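Local coordinates for probable protein phosphatase 2C 50 (Oryza sativa subsp. japonica, PDB 5ZCG) that probably removes phosphate from serine and threonine residues of target proteins as a magnesium-dependent PP2C phosphatase, most likely in abscisic acid signalling, at residues C6-G11 and N312-V317; P24-V29 and L52-F57; L168-E173 and A238-C243; K182-D187 and N203-L208. The protein carries 5 engineered substitutions. One frame throughout, in Å; residues are numbered along the deposited sequence.

In the fold
From the N terminus, strand 3-9 comes first and pairs with the last strand, 313-319: contact 1 closes a loop that holds nearly the whole chain, and the other three contacts nest inside it. Contact 2 shuts soon after, pairing strand 18-28 with strand 53-63 in the second sheet. Contact 3 follows in series, tying strand 165-170 to strand 241-247, and contact 4 is nested within it, a local closure between the start of helix 186-194 and strand 205-207. Contacts 1 and 3 share one sheet, V317 packing on C243, while I316 of contact 1 meets F57 of contact 2 across the two sheets of the sandwich. Contact 4 stands apart.

Contact 1: residues C6-G11 and N312-V317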
loop_
_atom_site.group_PDB
_atom_site.type_symbol
_atom_site.label_atom_id
_atom_site.label_comp_id
_atom_site.label_asym_id
_atom_site.label_seq_id
_atom_site.Cartn_x
_atom_site.Cartn_y
_atom_site.Cartn_z
ATOM N N CYS A 6 19.600 4.701 -9.015
ATOM C CA CYS A 6 18.160 4.485 -8.932
ATOM C C CYS A 6 17.561 4.475 -10.330
ATOM O O CYS A 6 17.724 5.440 -11.083
ATOM C CB CYS A 6 17.489 5.560 -8.074
ATOM S SG CYS A 6 15.719 5.292 -7.845
ATOM N N ALA A 7 16.884 3.385 -10.676
ATOM C CA ALA A 7 16.166 3.257 -11.937
ATOM C C ALA A 7 14.707 2.930 -11.652
ATOM O O ALA A 7 14.416 2.010 -10.885
ATOM C CB ALA A 7 16.790 2.174 -12.819
ATOM N N SER A 8 13.794 3.673 -12.273
ATOM C CA SER A 8 12.369 3.456 -12.067
ATOM C C SER A 8 11.600 3.684 -13.362
ATOM O O SER A 8 11.941 4.571 -14.148
ATOM C CB SER A 8 11.826 4.379 -10.975
ATOM O OG SER A 8 11.474 5.630 -11.533
ATOM N N THR A 9 10.567 2.871 -13.579
ATOM C CA THR A 9 9.679 3.039 -14.722
ATOM C C THR A 9 8.283 2.542 -14.374
ATOM O O THR A 9 8.112 1.568 -13.634
ATOM C CB THR A 9 10.185 2.297 -15.972
ATOM O OG1 THR A 9 9.242 2.461 -17.040
ATOM C CG2 THR A 9 10.365 0.804 -15.691
ATOM N N ARG A 10 7.282 3.222 -14.931
ATOM C CA ARG A 10 5.921 2.716 -14.857
ATOM C C ARG A 10 5.779 1.387 -15.588
ATOM O O ARG A 10 4.842 0.630 -15.308
ATOM C CB ARG A 10 4.953 3.756 -15.422
ATOM C CG ARG A 10 4.905 3.806 -16.939
ATOM C CD ARG A 10 4.121 5.016 -17.426
ATOM N NE ARG A 10 4.245 5.197 -18.869
ATOM C CZ ARG A 10 3.636 4.434 -19.774
ATOM N NH1 ARG A 10 2.858 3.432 -19.384
ATOM N NH2 ARG A 10 3.806 4.671 -21.067
ATOM N N GLY A 11 6.702 1.081 -16.498
ATOM C CA GLY A 11 6.668 -0.204 -17.183
ATOM C C GLY A 11 5.459 -0.320 -18.090
ATOM O O GLY A 11 5.063 0.637 -18.766
ATOM N N ASN A 312 4.792 -1.383 -12.167
ATOM C CA ASN A 312 5.848 -0.403 -11.985
ATOM C C ASN A 312 7.069 -1.113 -11.414
ATOM O O ASN A 312 6.953 -2.070 -10.643
ATOM C CB ASN A 312 5.413 0.709 -11.024
ATOM C CG ASN A 312 4.108 1.378 -11.428
ATOM O OD1 ASN A 312 3.414 1.955 -10.586
ATOM N ND2 ASN A 312 3.776 1.323 -12.713
ATOM N N ILE A 313 8.249 -0.650 -11.806
ATOM C CA ILE A 313 9.503 -1.228 -11.349
ATOM C C ILE A 313 10.370 -0.102 -10.813
ATOM O O ILE A 313 10.607 0.888 -11.512
ATOM C CB ILE A 313 10.241 -1.985 -12.471
ATOM C CG1 ILE A 313 9.334 -3.048 -13.106
ATOM C CG2 ILE A 313 11.512 -2.624 -11.922
ATOM C CD1 ILE A 313 9.782 -3.482 -14.504
ATOM N N THR A 314 10.842 -0.249 -9.579
ATOM C CA THR A 314 11.748 0.721 -8.983
ATOM C C THR A 314 12.859 -0.040 -8.285
ATOM O O THR A 314 12.592 -0.956 -7.505
ATOM C CB THR A 314 11.020 1.646 -8.006
ATOM O OG1 THR A 314 10.145 2.498 -8.752
ATOM C CG2 THR A 314 12.013 2.514 -7.238
ATOM N N VAL A 315 14.101 0.320 -8.597
ATOM C CA VAL A 315 15.279 -0.371 -8.095
ATOM C C VAL A 315 16.290 0.671 -7.646
ATOM O O VAL A 315 16.666 1.558 -8.422
ATOM C CB VAL A 315 15.905 -1.294 -9.166
ATOM C CG1 VAL A 315 17.084 -2.063 -8.587
ATOM C CG2 VAL A 315 14.855 -2.258 -9.759
ATOM N N ILE A 316 16.737 0.561 -6.402
ATOM C CA ILE A 316 17.881 1.305 -5.899
ATOM C C ILE A 316 18.982 0.301 -5.609
ATOM O O ILE A 316 18.750 -0.705 -4.925
ATOM C CB ILE A 316 17.547 2.113 -4.632
ATOM C CG1 ILE A 316 16.444 3.138 -4.894
ATOM C CG2 ILE A 316 18.801 2.811 -4.126
ATOM C CD1 ILE A 316 16.046 3.923 -3.644
ATOM N N VAL A 317 20.174 0.571 -6.129
ATOM C CA VAL A 317 21.357 -0.224 -5.836
ATOM C C VAL A 317 22.340 0.680 -5.109
ATOM O O VAL A 317 22.696 1.752 -5.616
ATOM C CB VAL A 317 21.976 -0.817 -7.109
ATOM C CG1 VAL A 317 23.203 -1.662 -6.765
ATOM C CG2 VAL A 317 20.932 -1.640 -7.856
#
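A7 and T9 pair with V315 and I313 through four backbone hydrogen bonds, each of 2.9 Å between N and O, in two reciprocal antiparallel pairs; the strand axes run 178° apart. Between these rungs, CA-H groups lean on carbonyls, the closest being S8 CA to I313 O at 3.2 Å. Side-chain contacts across the strands are few. C6 SG, anti to its own backbone N (chi1 -176°), lies 3.7 Å from I316 CG1. S8 CB rests 3.4 Å from T314 OG1, a hydroxyl whose hydrogen-bond partner is D18 beyond the pair. On the other face, with A7 and V315, T9 and I313 turn toward helix 291-306, where M301, A304 and L305 receive them. Polar side chains take over where the strand pairing ends. N312 ND2 gives R10 O a hydrogen bond of 2.9 Å, the carbonyl oxygen lying in the amide plane, while N312 OD1 accepts from E17 N; bonds at both ends of the amide fix its rotation. T9 OG1 accepts from G11 N at 2.9 Å, an ST turn just past the end of the strand. The pair joins the chain's first strand, at the edge of one sheet of the PP2C beta-sandwich, to its last, 313-319, and it ends at the metal centre: D311 binds magnesium, and the N312 side chain lies about 4 Å from a bound magnesium.

Contact 2: residues P24-V29 and L52-F57; sequences PRFADV and LPAHLF
F26 lays one face of its ring on L56, whose CB stands 3.8 Å from the ring centroid and 15° off the normal, a CH-pi contact. The opposite face is taken by the methyl of its own neighbour A27, so the ring is sandwiched. Its CG lies between the backbone N and the carbonyl carbon (chi1 90°), which folds the ring back against strand 53-57. V29 CG2 and A54 CB meet at 3.6 Å. H55 ND1 accepts from R25 N at 3.1 Å, the donor in the imidazole plane and the bond nearly straight at 174°, so the proton of a neutral ring would probably sit on NE2. An alanine at F26 would probably open a gap over L56 CB and leave the A27 methyl without its ring. Behind these side chains, the backbone sets the spacing: A54 N bonds to A27 O at 3.0 Å and V29 N to L52 O at 2.9 Å, while F26 N to A54 O is weak. The backbone changes direction sharply at P24 and R25, which presents R25 N to the histidine. D28 forms a salt bridge with R51, just before L52. Farther out, L80 and S81 of helix 67-91 lie against F26 and A27, L150 of strand 143-151 packs on F26, V29 and A54, and F57 meets W4 edge-to-face and packs on I316 and V318 of strand 313-319.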
loop_
_atom_site.group_PDB
_atom_site.type_symbol
_atom_site.label_atom_id
_atom_site.label_comp_id
_atom_site.label_asym_id
_atom_site.label_seq_id
_atom_site.Cartn_x
_atom_site.Cartn_y
_atom_site.Cartn_z
ATOM N N PRO A 24 21.301 11.637 1.133
ATOM C CA PRO A 24 22.579 11.606 1.853
ATOM C C PRO A 24 22.539 12.493 3.086
ATOM O O PRO A 24 21.878 13.535 3.109
ATOM C CB PRO A 24 23.581 12.143 0.822
ATOM C CG PRO A 24 22.913 11.928 -0.515
ATOM C CD PRO A 24 21.449 12.098 -0.258
ATOM N N ARG A 25 23.278 12.064 4.114
ATOM C CA ARG A 25 23.449 12.818 5.358
ATOM C C ARG A 25 22.122 13.350 5.894
ATOM O O ARG A 25 22.018 14.499 6.331
ATOM C CB ARG A 25 24.452 13.956 5.162
ATOM C CG ARG A 25 25.839 13.490 4.743
ATOM C CD ARG A 25 26.679 14.638 4.191
ATOM N NE ARG A 25 26.096 15.216 2.981
ATOM C CZ ARG A 25 26.351 14.794 1.745
ATOM N NH1 ARG A 25 27.184 13.779 1.536
ATOM N NH2 ARG A 25 25.772 15.389 0.710
ATOM N N PHE A 26 21.092 12.500 5.861
ATOM C CA PHE A 26 19.760 12.927 6.269
ATOM C C PHE A 26 19.652 13.110 7.777
ATOM O O PHE A 26 18.748 13.813 8.243
ATOM C CB PHE A 26 18.707 11.920 5.781
ATOM C CG PHE A 26 18.430 10.806 6.756
ATOM C CD1 PHE A 26 19.335 9.766 6.915
ATOM C CD2 PHE A 26 17.268 10.804 7.522
ATOM C CE1 PHE A 26 19.091 8.741 7.817
ATOM C CE2 PHE A 26 17.014 9.782 8.428
ATOM C CZ PHE A 26 17.929 8.751 8.579
ATOM N N ALA A 27 20.548 12.495 8.543
ATOM C CA ALA A 27 20.472 12.540 9.995
ATOM C C ALA A 27 21.802 12.085 10.570
ATOM O O ALA A 27 22.676 11.579 9.859
ATOM C CB ALA A 27 19.331 11.662 10.530
ATOM N N ASP A 28 21.934 12.270 11.876
ATOM C CA ASP A 28 23.009 11.690 12.663
ATOM C C ASP A 28 22.431 10.513 13.434
ATOM O O ASP A 28 21.340 10.619 14.004
ATOM C CB ASP A 28 23.613 12.712 13.627
ATOM C CG ASP A 28 24.578 13.669 12.946
ATOM O OD1 ASP A 28 24.995 13.390 11.802
ATOM O OD2 ASP A 28 24.931 14.694 13.567
ATOM N N VAL A 29 23.114 9.377 13.393
ATOM C CA VAL A 29 22.646 8.218 14.146
ATOM C C VAL A 29 23.173 8.341 15.570
ATOM O O VAL A 29 24.384 8.511 15.762
ATOM C CB VAL A 29 23.100 6.905 13.492
ATOM C CG1 VAL A 29 23.017 5.748 14.483
ATOM C CG2 VAL A 29 22.255 6.623 12.269
ATOM N N LEU A 52 27.729 10.459 14.005
ATOM C CA LEU A 52 27.915 9.532 12.892
ATOM C C LEU A 52 26.902 9.872 11.804
ATOM O O LEU A 52 25.687 9.670 12.012
ATOM C CB LEU A 52 27.757 8.094 13.377
ATOM C CG LEU A 52 27.937 6.957 12.377
ATOM C CD1 LEU A 52 29.365 6.920 11.860
ATOM C CD2 LEU A 52 27.559 5.640 13.035
ATOM N N PRO A 53 27.333 10.374 10.649
ATOM C CA PRO A 53 26.384 10.684 9.573
ATOM C C PRO A 53 25.767 9.426 8.972
ATOM O O PRO A 53 26.402 8.369 8.894
ATOM C CB PRO A 53 27.244 11.426 8.540
ATOM C CG PRO A 53 28.515 11.781 9.253
ATOM C CD PRO A 53 28.714 10.715 10.279
ATOM N N ALA A 54 24.505 9.546 8.557
ATOM C CA ALA A 54 23.800 8.438 7.926
ATOM C C ALA A 54 22.979 8.941 6.747
ATOM O O ALA A 54 22.518 10.086 6.733
ATOM C CB ALA A 54 22.878 7.709 8.912
ATOM N N HIS A 55 22.783 8.058 5.767
ATOM C CA HIS A 55 21.994 8.322 4.574
ATOM C C HIS A 55 20.781 7.406 4.561
ATOM O O HIS A 55 20.818 6.297 5.097
ATOM C CB HIS A 55 22.819 8.099 3.305
ATOM C CG HIS A 55 24.291 8.233 3.517
ATOM N ND1 HIS A 55 24.889 9.433 3.833
ATOM C CD2 HIS A 55 25.284 7.315 3.470
ATOM C CE1 HIS A 55 26.190 9.250 3.970
ATOM N NE2 HIS A 55 26.455 7.974 3.754
ATOM N N LEU A 56 19.701 7.859 3.940
ATOM C CA LEU A 56 18.474 7.075 3.901
ATOM C C LEU A 56 18.109 6.746 2.459
ATOM O O LEU A 56 18.130 7.626 1.594
ATOM C CB LEU A 56 17.320 7.807 4.593
ATOM C CG LEU A 56 16.136 6.892 4.929
ATOM C CD1 LEU A 56 16.503 5.921 6.037
ATOM C CD2 LEU A 56 14.916 7.689 5.320
ATOM N N PHE A 57 17.802 5.478 2.201
ATOM C CA PHE A 57 17.284 5.036 0.913
ATOM C C PHE A 57 15.931 4.386 1.134
ATOM O O PHE A 57 15.720 3.696 2.132
ATOM C CB PHE A 57 18.245 4.059 0.221
ATOM C CG PHE A 57 19.623 4.617 0.032
ATOM C CD1 PHE A 57 19.926 5.383 -1.080
ATOM C CD2 PHE A 57 20.611 4.390 0.977
ATOM C CE1 PHE A 57 21.194 5.907 -1.253
ATOM C CE2 PHE A 57 21.880 4.908 0.809
ATOM C CZ PHE A 57 22.173 5.669 -0.304
HETATM O O HOH W 1 25.525 10.738 16.189
#

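Contact 3: residues L168-E173 and A238-C243; sequences LCRGKE and AKDDDC
C169 and R170 run antiparallel to D241-C243, the short strand axes 141° apart, and C169 faces two residues at once: its N bonds to C243 O and its O receives D242 N, both at 2.9 Å, as in a classic beta bulge. R170 carries the side-chain contact. Its chain bends at chi3 (-69°), bringing the guanidinium alongside D241, the two flat groups only 25° from coplanar. The grip is side-on and falls on one oxygen: NE reaches D241 OD1 at 2.7 Å and NH2 the same atom at 3.0 Å, with OD1 in the guanidinium plane. A238 CB lies over one face of the guanidinium and L168 CD2 over the other, and P236 O takes a further bond from NH2. D240 comes from another direction: its OD1 sits 3.3 Å from R170 CG, well out of the guanidinium plane, so the long ion pair to NE is one of charge alone. R170 opens a type I' turn to E173; within it G171 N bonds to D240 O at 2.8 Å, and K172 N to D242 OD2 at 3.1 Å. C169 CB and C243 SG touch on the face toward helix 257-274. The chemistry is uneven: the carboxylates of D240 and D241 gather round one arginine, while that of D242 takes the K172 amide. R170 would largely offset the charge of D241; D240 OD1, buried here with no hydrogen-bond partner in the model, is probably steadied by the nearby charge of R170, while K239 NZ meets D240 OD2 in a salt bridge.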
loop_
_atom_site.group_PDB
_atom_site.type_symbol
_atom_site.label_atom_id
_atom_site.label_comp_id
_atom_site.label_asym_id
_atom_site.label_seq_id
_atom_site.Cartn_x
_atom_site.Cartn_y
_atom_site.Cartn_z
ATOM N N LEU A 168 20.606 -7.809 0.706
ATOM C CA LEU A 168 22.025 -7.512 0.792
ATOM C C LEU A 168 22.798 -8.579 0.032
ATOM O O LEU A 168 22.482 -9.767 0.113
ATOM C CB LEU A 168 22.477 -7.458 2.253
ATOM C CG LEU A 168 23.962 -7.643 2.557
ATOM C CD1 LEU A 168 24.713 -6.355 2.286
ATOM C CD2 LEU A 168 24.161 -8.098 3.999
ATOM N N CYS A 169 23.785 -8.152 -0.739
ATOM C CA CYS A 169 24.698 -9.076 -1.396
ATOM C C CYS A 169 25.948 -9.140 -0.532
ATOM O O CYS A 169 26.676 -8.152 -0.415
ATOM C CB CYS A 169 25.015 -8.630 -2.823
ATOM S SG CYS A 169 26.010 -9.822 -3.750
ATOM N N ARG A 170 26.171 -10.282 0.112
ATOM C CA ARG A 170 27.312 -10.471 1.000
ATOM C C ARG A 170 28.046 -11.724 0.563
ATOM O O ARG A 170 27.443 -12.799 0.490
ATOM C CB ARG A 170 26.864 -10.586 2.461
ATOM C CG ARG A 170 27.964 -11.013 3.418
ATOM C CD ARG A 170 27.534 -10.805 4.861
ATOM N NE ARG A 170 27.437 -9.391 5.202
ATOM C CZ ARG A 170 26.965 -8.933 6.360
ATOM N NH1 ARG A 170 26.546 -9.782 7.288
ATOM N NH2 ARG A 170 26.910 -7.628 6.590
ATOM N N GLY A 171 29.341 -11.589 0.297
ATOM C CA GLY A 171 30.100 -12.703 -0.240
ATOM C C GLY A 171 29.480 -13.228 -1.516
ATOM O O GLY A 171 29.383 -14.446 -1.703
ATOM N N LYS A 172 29.010 -12.316 -2.374
ATOM C CA LYS A 172 28.304 -12.623 -3.623
ATOM C C LYS A 172 27.146 -13.598 -3.401
ATOM O O LYS A 172 26.766 -14.351 -4.301
ATOM C CB LYS A 172 29.264 -13.107 -4.722
ATOM C CG LYS A 172 29.845 -14.508 -4.601
ATOM C CD LYS A 172 31.097 -14.645 -5.457
ATOM C CE LYS A 172 31.644 -16.060 -5.419
ATOM N NZ LYS A 172 30.673 -17.043 -5.972
ATOM N N GLU A 173 26.550 -13.566 -2.209
ATOM C CA GLU A 173 25.391 -14.393 -1.912
ATOM C C GLU A 173 24.274 -13.541 -1.321
ATOM O O GLU A 173 24.540 -12.541 -0.647
ATOM C CB GLU A 173 25.750 -15.535 -0.950
ATOM C CG GLU A 173 26.828 -16.473 -1.492
ATOM C CD GLU A 173 26.362 -17.914 -1.587
ATOM O OE1 GLU A 173 25.809 -18.295 -2.643
ATOM O OE2 GLU A 173 26.550 -18.668 -0.608
ATOM N N ALA A 238 30.048 -5.683 6.851
ATOM C CA ALA A 238 31.037 -6.748 6.885
ATOM C C ALA A 238 32.019 -6.603 5.734
ATOM O O ALA A 238 31.816 -5.824 4.797
ATOM C CB ALA A 238 30.378 -8.135 6.830
ATOM N N LYS A 239 33.106 -7.372 5.838
ATOM C CA LYS A 239 34.159 -7.352 4.827
ATOM C C LYS A 239 33.623 -7.692 3.438
ATOM O O LYS A 239 34.004 -7.058 2.447
ATOM C CB LYS A 239 35.268 -8.331 5.233
ATOM C CG LYS A 239 34.857 -9.808 5.165
ATOM C CD LYS A 239 35.149 -10.572 6.444
ATOM C CE LYS A 239 34.515 -11.961 6.413
ATOM N NZ LYS A 239 33.023 -11.899 6.406
ATOM N N ASP A 240 32.738 -8.682 3.344
ATOM C CA ASP A 240 32.291 -9.215 2.063
ATOM C C ASP A 240 31.044 -8.527 1.510
ATOM O O ASP A 240 30.450 -9.036 0.555
ATOM C CB ASP A 240 32.043 -10.722 2.189
ATOM C CG ASP A 240 31.447 -11.105 3.530
ATOM O OD1 ASP A 240 31.053 -10.196 4.293
ATOM O OD2 ASP A 240 31.373 -12.316 3.827
ATOM N N ASP A 241 30.642 -7.389 2.071
ATOM C CA ASP A 241 29.491 -6.670 1.539
ATOM C C ASP A 241 29.793 -6.128 0.147
ATOM O O ASP A 241 30.817 -5.472 -0.069
ATOM C CB ASP A 241 29.099 -5.521 2.465
ATOM C CG ASP A 241 28.577 -5.996 3.804
ATOM O OD1 ASP A 241 28.030 -7.120 3.873
ATOM O OD2 ASP A 241 28.707 -5.236 4.788
ATOM N N ASP A 242 28.902 -6.413 -0.803
ATOM C CA ASP A 242 28.985 -5.880 -2.157
ATOM C C ASP A 242 28.048 -4.689 -2.337
ATOM O O ASP A 242 28.486 -3.595 -2.701
ATOM C CB ASP A 242 28.666 -6.982 -3.176
ATOM C CG ASP A 242 29.572 -8.190 -3.030
ATOM O OD1 ASP A 242 30.776 -8.084 -3.351
ATOM O OD2 ASP A 242 29.076 -9.245 -2.582
ATOM N N CYS A 243 26.755 -4.888 -2.095
ATOM C CA CYS A 243 25.774 -3.854 -2.389
ATOM C C CYS A 243 24.457 -4.196 -1.710
ATOM O O CYS A 243 24.239 -5.320 -1.245
ATOM C CB CYS A 243 25.562 -3.705 -3.901
ATOM S SG CYS A 243 25.154 -5.258 -4.741
#

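Contact 4: residues K182-D187 and N203-L208; sequences KPDRKD and NGYRVL. Engineered in segment 203-208: L208 (natural residue Ser).
Y205 is the first residue of 203-208 to meet the other segment, and it offers the face of its ring to D184. D184 CB stands 3.9 Å from the ring centroid, 26° off the normal, a CH-pi contact displaced toward the CG side, with D184 CB 3.5 Å from Y205 CG. The carboxylate, only 7° from parallel to the ring, continues over the rim, D184 CG lying 3.6 Å from Y205 CD2. A glycine in place of D184 would probably leave this face of the tyrosine without its cover and the ring freer to turn. The carbonyl of Y205 meets a second neighbour, P183, whose CG lies 3.3 Å from Y205 O. R206 then points the other way: its NE bonds to N203 O at 3.0 Å and its NH1 to V210 O. R206, whose side chain is about 8 Å from the bound abscisic acid, also makes a weak NH1 hydrogen bond to the backbone of another protein's chain. V207 returns to the contact, CG2 meeting P183 CG at 3.8 Å, the two side chains crossing at about a right angle. L208, an engineered residue, packs on an aromatic side chain of the other protein. No hydrogen bond links the segments; the fit rests on P183 and D184, the middle residues of a type I turn closed by R185 N to K182 O at 3.0 Å. That turn leads into helix 186-194, while Y205-V207 pairs with strand 199-201; R189 and I192 of the helix lie against Y205 and V207, so the helix packs on the hairpin.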
loop_
_atom_site.group_PDB
_atom_site.type_symbol
_atom_site.label_atom_id
_atom_site.label_comp_id
_atom_site.label_asym_id
_atom_site.label_seq_id
_atom_site.Cartn_x
_atom_site.Cartn_y
_atom_site.Cartn_z
ATOM N N LYS A 182 3.117 -10.726 3.562
ATOM C CA LYS A 182 2.066 -11.389 2.800
ATOM C C LYS A 182 0.981 -11.895 3.746
ATOM O O LYS A 182 1.291 -12.390 4.834
ATOM C CB LYS A 182 2.630 -12.557 1.996
ATOM C CG LYS A 182 3.389 -12.140 0.747
ATOM C CD LYS A 182 2.693 -10.983 0.044
ATOM C CE LYS A 182 2.917 -11.032 -1.457
ATOM N NZ LYS A 182 2.132 -9.984 -2.174
ATOM N N PRO A 183 -0.290 -11.776 3.358
ATOM C CA PRO A 183 -1.374 -12.155 4.281
ATOM C C PRO A 183 -1.358 -13.620 4.692
ATOM O O PRO A 183 -1.841 -13.950 5.782
ATOM C CB PRO A 183 -2.643 -11.806 3.489
ATOM C CG PRO A 183 -2.196 -10.792 2.479
ATOM C CD PRO A 183 -0.799 -11.177 2.115
ATOM N N ASP A 184 -0.823 -14.511 3.857
ATOM C CA ASP A 184 -0.772 -15.925 4.210
ATOM C C ASP A 184 0.432 -16.288 5.073
ATOM O O ASP A 184 0.553 -17.452 5.471
ATOM C CB ASP A 184 -0.778 -16.792 2.950
ATOM C CG ASP A 184 0.414 -16.534 2.057
ATOM O OD1 ASP A 184 0.720 -15.353 1.796
ATOM O OD2 ASP A 184 1.043 -17.518 1.610
ATOM N N ARG A 185 1.327 -15.342 5.357
ATOM C CA ARG A 185 2.361 -15.587 6.355
ATOM C C ARG A 185 1.689 -15.982 7.665
ATOM O O ARG A 185 0.702 -15.364 8.074
ATOM C CB ARG A 185 3.228 -14.338 6.540
ATOM C CG ARG A 185 4.712 -14.624 6.726
ATOM C CD ARG A 185 5.534 -13.336 6.744
ATOM N NE ARG A 185 5.484 -12.671 8.043
ATOM C CZ ARG A 185 6.136 -11.549 8.336
ATOM N NH1 ARG A 185 6.891 -10.957 7.420
ATOM N NH2 ARG A 185 6.032 -11.018 9.544
ATOM N N LYS A 186 2.218 -17.025 8.312
ATOM C CA LYS A 186 1.493 -17.678 9.402
ATOM C C LYS A 186 1.178 -16.703 10.531
ATOM O O LYS A 186 0.048 -16.660 11.034
ATOM C CB LYS A 186 2.301 -18.866 9.928
ATOM C CG LYS A 186 1.603 -19.643 11.035
ATOM C CD LYS A 186 2.472 -20.783 11.550
ATOM C CE LYS A 186 1.662 -22.055 11.756
ATOM N NZ LYS A 186 0.255 -21.769 12.157
ATOM N N ASP A 187 2.159 -15.887 10.920
ATOM C CA ASP A 187 1.927 -14.921 11.986
ATOM C C ASP A 187 0.986 -13.806 11.537
ATOM O O ASP A 187 0.149 -13.339 12.320
ATOM C CB ASP A 187 3.260 -14.344 12.464
ATOM C CG ASP A 187 4.076 -13.738 11.332
ATOM O OD1 ASP A 187 3.791 -14.055 10.156
ATOM O OD2 ASP A 187 5.008 -12.959 11.611
ATOM N N ASN A 203 -7.076 -14.447 -6.313
ATOM C CA ASN A 203 -5.913 -14.020 -7.093
ATOM C C ASN A 203 -4.752 -13.672 -6.158
ATOM O O ASN A 203 -4.284 -12.536 -6.081
ATOM C CB ASN A 203 -6.254 -12.847 -8.020
ATOM C CG ASN A 203 -5.189 -12.615 -9.084
ATOM O OD1 ASN A 203 -4.359 -13.483 -9.348
ATOM N ND2 ASN A 203 -5.210 -11.437 -9.700
ATOM N N GLY A 204 -4.304 -14.686 -5.434
ATOM C CA GLY A 204 -3.363 -14.491 -4.345
ATOM C C GLY A 204 -4.072 -14.322 -3.016
ATOM O O GLY A 204 -5.216 -13.878 -2.938
ATOM N N TYR A 205 -3.378 -14.702 -1.946
ATOM C CA TYR A 205 -3.920 -14.523 -0.604
ATOM C C TYR A 205 -4.017 -13.040 -0.283
ATOM O O TYR A 205 -3.025 -12.312 -0.376
ATOM C CB TYR A 205 -3.041 -15.235 0.423
ATOM C CG TYR A 205 -3.079 -16.742 0.298
ATOM C CD1 TYR A 205 -4.102 -17.480 0.879
ATOM C CD2 TYR A 205 -2.096 -17.426 -0.405
ATOM C CE1 TYR A 205 -4.143 -18.856 0.766
ATOM C CE2 TYR A 205 -2.129 -18.805 -0.523
ATOM C CZ TYR A 205 -3.156 -19.514 0.065
ATOM O OH TYR A 205 -3.197 -20.887 -0.048
ATOM N N ARG A 206 -5.214 -12.589 0.091
ATOM C CA ARG A 206 -5.474 -11.177 0.313
ATOM C C ARG A 206 -6.251 -10.966 1.606
ATOM O O ARG A 206 -7.068 -11.806 2.008
ATOM C CB ARG A 206 -6.247 -10.566 -0.861
ATOM C CG ARG A 206 -5.513 -10.672 -2.192
ATOM C CD ARG A 206 -6.381 -10.246 -3.359
ATOM N NE ARG A 206 -5.647 -10.275 -4.623
ATOM C CZ ARG A 206 -4.911 -9.261 -5.073
ATOM N NH1 ARG A 206 -4.814 -8.144 -4.363
ATOM N NH2 ARG A 206 -4.267 -9.361 -6.228
ATOM N N VAL A 207 -5.982 -9.824 2.247
ATOM C CA VAL A 207 -6.705 -9.396 3.442
ATOM C C VAL A 207 -8.134 -9.048 3.054
ATOM O O VAL A 207 -8.367 -8.126 2.261
ATOM C CB VAL A 207 -6.016 -8.193 4.099
ATOM C CG1 VAL A 207 -6.765 -7.789 5.357
ATOM C CG2 VAL A 207 -4.558 -8.504 4.411
ATOM N N LEU A 208 -9.097 -9.764 3.635
ATOM C CA LEU A 208 -10.509 -9.711 3.263
ATOM C C LEU A 208 -10.733 -10.065 1.796
ATOM O O LEU A 208 -11.818 -9.817 1.258
ATOM C CB LEU A 208 -11.130 -8.337 3.568
ATOM C CG LEU A 208 -10.814 -7.678 4.919
ATOM C CD1 LEU A 208 -11.656 -6.427 5.098
ATOM C CD2 LEU A 208 -11.044 -8.636 6.071
#